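PDB 6CXT: butyryl-CoA dehydrogenase from Marinomonas mediterranea, which is a flavoprotein of the acyl-CoA dehydrogenase family that binds flavin-adenine dinucleotide between its subunits. Local coordinates for residues Thr365-Ile368 with Gln369-Leu372. Sequence-based numbering, arbitrary orientation.
With FAD (flavin-adenine dinucleotide), chain D.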
loop_
_atom_site.group_PDB
_atom_site.type_symbol
_atom_site.label_atom_id
_atom_site.label_comp_id
_atom_site.label_asym_id
_atom_site.label_seq_id
_atom_site.Cartn_x
_atom_site.Cartn_y
_atom_site.Cartn_z
ATOM N N THR B 365 -0.159 -17.678 -10.139
ATOM C CA THR B 365 0.151 -16.288 -9.781
ATOM C C THR B 365 -0.668 -15.823 -8.570
ATOM O O THR B 365 -1.696 -16.460 -8.168
ATOM C CB THR B 365 -0.127 -15.297 -10.902
ATOM O OG1 THR B 365 -1.560 -15.163 -11.072
ATOM C CG2 THR B 365 0.566 -15.722 -12.241
ATOM N N SER B 366 -0.263 -14.667 -8.000
ATOM C CA SER B 366 -1.053 -14.106 -6.896
ATOM C C SER B 366 -2.527 -13.935 -7.311
ATOM O O SER B 366 -3.420 -14.073 -6.492
ATOM C CB SER B 366 -0.400 -12.721 -6.535
ATOM O OG SER B 366 0.928 -13.071 -6.040
ATOM N N ASP B 367 -2.767 -13.528 -8.556
ATOM C CA ASP B 367 -4.165 -13.334 -9.015
ATOM C C ASP B 367 -4.937 -14.635 -8.949
ATOM O O ASP B 367 -6.106 -14.614 -8.580
ATOM C CB ASP B 367 -4.193 -12.762 -10.424
ATOM C CG ASP B 367 -3.427 -11.434 -10.514
ATOM O OD1 ASP B 367 -3.600 -10.583 -9.577
ATOM O OD2 ASP B 367 -2.659 -11.245 -11.483
ATOM N N ILE B 368 -4.272 -15.765 -9.288
ATOM C CA ILE B 368 -4.935 -17.075 -9.238
ATOM C C ILE B 368 -5.180 -17.515 -7.810
ATOM O O ILE B 368 -6.233 -18.068 -7.454
ATOM C CB ILE B 368 -4.074 -18.110 -10.010
ATOM C CG1 ILE B 368 -4.154 -17.866 -11.507
ATOM C CG2 ILE B 368 -4.389 -19.569 -9.634
ATOM C CD1 ILE B 368 -5.455 -17.411 -12.113
ATOM N N GLN B 369 -4.210 -17.246 -6.926
ATOM C CA GLN B 369 -4.461 -17.537 -5.502
ATOM C C GLN B 369 -5.713 -16.788 -5.020
ATOM O O GLN B 369 -6.495 -17.347 -4.247
ATOM C CB GLN B 369 -3.237 -17.174 -4.597
ATOM C CG GLN B 369 -1.914 -17.823 -5.024
ATOM C CD GLN B 369 -2.010 -19.377 -5.165
ATOM O OE1 GLN B 369 -2.585 -20.082 -4.324
ATOM N NE2 GLN B 369 -1.435 -19.886 -6.223
ATOM N N ARG B 370 -5.882 -15.537 -5.425
ATOM C CA ARG B 370 -7.082 -14.820 -4.982
ATOM C C ARG B 370 -8.345 -15.411 -5.617
ATOM O O ARG B 370 -9.373 -15.461 -4.950
ATOM C CB ARG B 370 -7.001 -13.343 -5.295
ATOM C CG ARG B 370 -5.923 -12.697 -4.339
ATOM C CD ARG B 370 -6.062 -11.146 -4.457
ATOM N NE ARG B 370 -4.965 -10.521 -3.660
ATOM C CZ ARG B 370 -3.756 -10.164 -4.139
ATOM N NH1 ARG B 370 -3.421 -10.361 -5.423
ATOM N NH2 ARG B 370 -2.839 -9.653 -3.286
ATOM N N GLU B 371 -8.245 -15.857 -6.870
ATOM C CA GLU B 371 -9.371 -16.616 -7.447
ATOM C C GLU B 371 -9.761 -17.811 -6.600
ATOM O O GLU B 371 -10.954 -18.018 -6.334
ATOM C CB GLU B 371 -9.109 -17.048 -8.904
ATOM C CG GLU B 371 -9.166 -15.883 -9.834
ATOM C CD GLU B 371 -10.574 -15.334 -9.959
ATOM O OE1 GLU B 371 -11.415 -15.926 -10.646
ATOM O OE2 GLU B 371 -10.876 -14.298 -9.373
ATOM N N LEU B 372 -8.777 -18.600 -6.183
ATOM C CA LEU B 372 -9.054 -19.726 -5.331
ATOM C C LEU B 372 -9.595 -19.324 -3.974
ATOM O O LEU B 372 -10.519 -19.931 -3.455
ATOM C CB LEU B 372 -7.778 -20.536 -5.085
ATOM C CG LEU B 372 -7.373 -21.254 -6.392
ATOM C CD1 LEU B 372 -5.855 -21.551 -6.417
ATOM C CD2 LEU B 372 -8.246 -22.518 -6.461
HETATM P PA FAD D . -0.572 -15.873 -17.825
HETATM O O1A FAD D . -1.413 -17.020 -17.298
HETATM O O2A FAD D . -0.470 -15.476 -19.288
HETATM O O5B FAD D . -0.923 -14.566 -16.921
HETATM C C5B FAD D . -0.465 -13.238 -17.269
HETATM C C4B FAD D . -1.186 -12.295 -16.284
HETATM O O4B FAD D . -2.622 -12.449 -16.420
HETATM C C3B FAD D . -0.828 -12.631 -14.840
HETATM O O3B FAD D . -0.848 -11.365 -14.168
HETATM C C2B FAD D . -2.055 -13.443 -14.368
HETATM O O2B FAD D . -2.236 -13.454 -12.930
HETATM C C1B FAD D . -3.209 -12.770 -15.171
HETATM N N9A FAD D . -4.344 -13.714 -15.252
HETATM C C8A FAD D . -4.422 -14.851 -15.995
HETATM N N7A FAD D . -5.600 -15.513 -15.713
HETATM C C5A FAD D . -6.267 -14.797 -14.766
HETATM C C6A FAD D . -7.552 -14.889 -14.022
HETATM N N6A FAD D . -8.416 -15.952 -14.195
HETATM N N1A FAD D . -7.831 -13.896 -13.126
HETATM C C2A FAD D . -6.994 -12.828 -12.891
HETATM N N3A FAD D . -5.827 -12.686 -13.559
HETATM C C4A FAD D . -5.418 -13.610 -14.472
HETATM N N1 FAD D . 5.111 -24.452 -15.005
HETATM C C2 FAD D . 5.189 -25.831 -14.989
HETATM O O2 FAD D . 4.281 -26.444 -15.616
HETATM N N3 FAD D . 6.179 -26.528 -14.360
HETATM C C4 FAD D . 7.197 -25.888 -13.750
HETATM O O4 FAD D . 8.085 -26.537 -13.196
HETATM C C4X FAD D . 7.194 -24.385 -13.734
HETATM N N5 FAD D . 8.184 -23.653 -13.175
HETATM C C5X FAD D . 8.216 -22.292 -13.221
HETATM C C6 FAD D . 9.309 -21.622 -12.608
HETATM C C7 FAD D . 9.370 -20.214 -12.663
HETATM C C7M FAD D . 10.554 -19.514 -12.044
HETATM C C8 FAD D . 8.310 -19.447 -13.339
HETATM C C8M FAD D . 8.363 -17.956 -13.383
HETATM C C9 FAD D . 7.205 -20.103 -13.920
HETATM C C9A FAD D . 7.135 -21.514 -13.870
HETATM N N10 FAD D . 6.058 -22.241 -14.471
HETATM C C10 FAD D . 6.079 -23.678 -14.414
HETATM C "C1'" FAD D . 4.973 -21.563 -15.164
HETATM C "C2'" FAD D . 4.043 -20.899 -14.121
HETATM O "O2'" FAD D . 3.254 -21.837 -13.369
HETATM C "C3'" FAD D . 3.217 -19.837 -14.829
HETATM O "O3'" FAD D . 4.143 -18.813 -15.246
HETATM C "C4'" FAD D . 1.988 -19.267 -14.100
HETATM O "O4'" FAD D . 0.960 -20.299 -13.958
HETATM C "C5'" FAD D . 1.383 -18.085 -14.871
HETATM O "O5'" FAD D . 1.186 -18.497 -16.230
HETATM P P FAD D . 1.708 -17.573 -17.391
HETATM O O1P FAD D . 1.330 -18.185 -18.743
HETATM O O2P FAD D . 3.178 -17.223 -17.250
HETATM O O3P FAD D . 0.921 -16.178 -17.295
HETATM O O HOH W 1 -5.296 -10.129 -7.617
#
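FAD O2B, a ribose hydroxyl on the adenosine side of the cofactor, is gripped by two side chains at the N-terminus of helix 366-377, in the C-terminal domain of the acyl-CoA dehydrogenase fold. Thr365 OG1 donates to it at 2.6 Å, and O2B donates in turn to Asp367 OD2 at 2.7 Å. Thr365 is the N-cap of the helix. Its OG1 sits between the backbone N and the carbonyl carbon (chi1 71°), and there it also accepts a weak capping bond from Ile368 N at 3.3 Å. One hydroxyl thus serves both the helix end and the cofactor.

The other carboxylate oxygen of Asp367 turns to the next helical turn. Its OD1 lies 4.2 Å from Arg370 NH1, too far for a direct salt bridge, with the two flat groups 43° apart. A water bridges them, donating to Asp367 OD1 at 2.6 Å and accepting from Arg370 NH1. Arg370 NE makes a salt bridge to Asp287 of a neighbouring subunit. This helix start therefore joins the cofactor site to the subunit interface. Within the chain, Ser366 OG hydrogen-bonds to Glu325 of helix 313-338.

Regular i to i+4 backbone bonds carry the turn from Thr365 O onward. Ile368 and Leu372 both touch a second bound ligand, a pyrrole-2-carbothioate. Ile368 CG2 meets Leu372 CD1 at 4.1 Å. Ile368 CD1 lies over the face of the adenine, 3.8 Å from FAD C6A.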